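PDB 6K11: Lpg2148(MvcA) from Legionella pneumophila subsp. pneumophila str. Philadelphia 1, which probably acts as a deamidase-related effector enzyme that removes ubiquitin from the host ubiquitin-conjugating enzyme UBE2N and so regulates its activity. Local coordinates for residues K55-V60 with A372-L377. Sequence-based numbering, arbitrary orientation.
Sequences KEVSKV and AMTEHL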
loop_
_atom_site.group_PDB
_atom_site.type_symbol
_atom_site.label_atom_id
_atom_site.label_comp_id
_atom_site.label_asym_id
_atom_site.label_seq_id
_atom_site.Cartn_x
_atom_site.Cartn_y
_atom_site.Cartn_z
ATOM N N LYS A 55 -22.778 8.977 14.036
ATOM C CA LYS A 55 -21.794 9.493 13.094
ATOM C C LYS A 55 -20.735 8.446 12.763
ATOM O O LYS A 55 -20.402 8.226 11.588
ATOM C CB LYS A 55 -21.143 10.752 13.678
ATOM C CG LYS A 55 -20.046 11.370 12.811
ATOM C CD LYS A 55 -19.161 12.310 13.621
ATOM C CE LYS A 55 -18.160 13.038 12.730
ATOM N NZ LYS A 55 -17.280 13.969 13.502
ATOM N N GLU A 56 -20.190 7.787 13.790
ATOM C CA GLU A 56 -19.132 6.812 13.543
ATOM C C GLU A 56 -19.664 5.598 12.799
ATOM O O GLU A 56 -18.970 5.035 11.943
ATOM C CB GLU A 56 -18.482 6.387 14.859
ATOM C CG GLU A 56 -17.657 7.476 15.512
ATOM C CD GLU A 56 -16.454 7.869 14.677
ATOM O OE1 GLU A 56 -15.952 7.023 13.904
ATOM O OE2 GLU A 56 -16.003 9.024 14.800
ATOM N N VAL A 57 -20.887 5.176 13.108
ATOM C CA VAL A 57 -21.461 4.025 12.419
ATOM C C VAL A 57 -21.676 4.351 10.944
ATOM O O VAL A 57 -21.350 3.550 10.057
ATOM C CB VAL A 57 -22.760 3.578 13.112
ATOM C CG1 VAL A 57 -23.477 2.528 12.285
ATOM C CG2 VAL A 57 -22.442 3.031 14.532
ATOM N N SER A 58 -22.214 5.541 10.660
ATOM C CA SER A 58 -22.425 5.955 9.274
ATOM C C SER A 58 -21.113 5.972 8.494
ATOM O O SER A 58 -21.041 5.470 7.363
ATOM C CB SER A 58 -23.092 7.335 9.237
ATOM O OG SER A 58 -23.069 7.875 7.916
ATOM N N LYS A 59 -20.063 6.544 9.088
ATOM C CA LYS A 59 -18.774 6.643 8.408
ATOM C C LYS A 59 -18.257 5.266 7.994
ATOM O O LYS A 59 -17.862 5.057 6.839
ATOM C CB LYS A 59 -17.774 7.356 9.318
ATOM C CG LYS A 59 -16.324 7.328 8.839
ATOM C CD LYS A 59 -15.464 8.249 9.707
ATOM C CE LYS A 59 -14.017 7.773 9.792
ATOM N NZ LYS A 59 -13.282 8.470 10.892
ATOM N N VAL A 60 -18.281 4.305 8.919
ATOM C CA VAL A 60 -17.763 2.968 8.635
ATOM C C VAL A 60 -18.647 2.250 7.621
ATOM O O VAL A 60 -18.150 1.602 6.692
ATOM C CB VAL A 60 -17.632 2.173 9.948
ATOM C CG1 VAL A 60 -17.367 0.699 9.660
ATOM C CG2 VAL A 60 -16.538 2.773 10.807
ATOM N N ALA A 372 -23.615 -5.346 15.070
ATOM C CA ALA A 372 -22.599 -5.633 16.081
ATOM C C ALA A 372 -21.816 -4.378 16.448
ATOM O O ALA A 372 -21.522 -4.131 17.632
ATOM C CB ALA A 372 -21.655 -6.729 15.583
ATOM N N MET A 373 -21.450 -3.581 15.447
ATOM C CA MET A 373 -20.748 -2.329 15.712
ATOM C C MET A 373 -21.587 -1.411 16.596
ATOM O O MET A 373 -21.085 -0.848 17.582
ATOM C CB MET A 373 -20.393 -1.634 14.387
ATOM C CG MET A 373 -19.603 -0.330 14.555
ATOM S SD MET A 373 -19.249 0.589 13.019
ATOM C CE MET A 373 -18.544 2.089 13.715
ATOM N N THR A 374 -22.871 -1.253 16.263
ATOM C CA THR A 374 -23.724 -0.318 16.994
ATOM C C THR A 374 -23.936 -0.778 18.434
ATOM O O THR A 374 -23.814 0.010 19.379
ATOM C CB THR A 374 -25.069 -0.170 16.285
ATOM O OG1 THR A 374 -24.854 0.234 14.923
ATOM C CG2 THR A 374 -25.922 0.872 16.987
ATOM N N GLU A 375 -24.256 -2.061 18.618
ATOM C CA GLU A 375 -24.485 -2.566 19.968
ATOM C C GLU A 375 -23.207 -2.509 20.802
ATOM O O GLU A 375 -23.248 -2.155 21.987
ATOM C CB GLU A 375 -25.060 -3.983 19.893
ATOM C CG GLU A 375 -26.423 -4.014 19.186
ATOM C CD GLU A 375 -27.098 -5.384 19.176
ATOM O OE1 GLU A 375 -28.347 -5.435 19.027
ATOM O OE2 GLU A 375 -26.385 -6.410 19.300
ATOM N N HIS A 376 -22.056 -2.808 20.192
ATOM C CA HIS A 376 -20.798 -2.764 20.932
ATOM C C HIS A 376 -20.448 -1.335 21.338
ATOM O O HIS A 376 -19.982 -1.092 22.460
ATOM C CB HIS A 376 -19.678 -3.391 20.092
ATOM C CG HIS A 376 -18.495 -3.851 20.889
ATOM N ND1 HIS A 376 -18.616 -4.583 22.054
ATOM C CD2 HIS A 376 -17.164 -3.676 20.692
ATOM C CE1 HIS A 376 -17.412 -4.847 22.533
ATOM N NE2 HIS A 376 -16.514 -4.309 21.729
ATOM N N LEU A 377 -20.677 -0.372 20.442
ATOM C CA LEU A 377 -20.429 1.028 20.778
ATOM C C LEU A 377 -21.360 1.502 21.892
ATOM O O LEU A 377 -20.924 2.178 22.835
ATOM C CB LEU A 377 -20.601 1.878 19.518
ATOM C CG LEU A 377 -19.584 2.954 19.155
ATOM C CD1 LEU A 377 -18.159 2.524 19.441
ATOM C CD2 LEU A 377 -19.765 3.282 17.671
#
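An antiparallel helix pair, in which Met373 of helix 358-381 reaches across to Val57 and Val60 of helix 49-64, brings the third helix of the chain against the C-terminal one. The axes of 55-60 and 372-377 approach to 10.3 Å at 155°. Met373 has CG anti to the backbone N (chi1 -178°), and the extended chain beyond it carries SD and CE to the facing helix. Its methyl CE settles among Glu56, Val57 and Val60, 3.6 Å from Val60 CG2 and 3.7 Å from Val57 CA. The same methyl lies 3.5 Å from Glu56 O, a carbonyl that already accepts the helical bond from Val60 N, while SD rests against Val60 CB at 3.8 Å. Helix 28-39 completes a three-helix cluster, touching Val60 through Gln35, Met373 through Ser39 and Leu377 through Ala36. Val57 lies between Thr374 and Leu377, directing both methyls at the Thr374 hydroxyl, with CG2 3.7 Å from OG1. That oxygen meets them in van der Waals contact, its hydrogen bond being made within its own helix to Lys370 O. Toward Glu56, Leu377 CD2 lies 4.1 Å from Val57 CG2 and also near Glu56 CB, whereas the carboxylate of Glu56 turns away from helix 358-381 to a weak hydrogen bond with Ser39 OG.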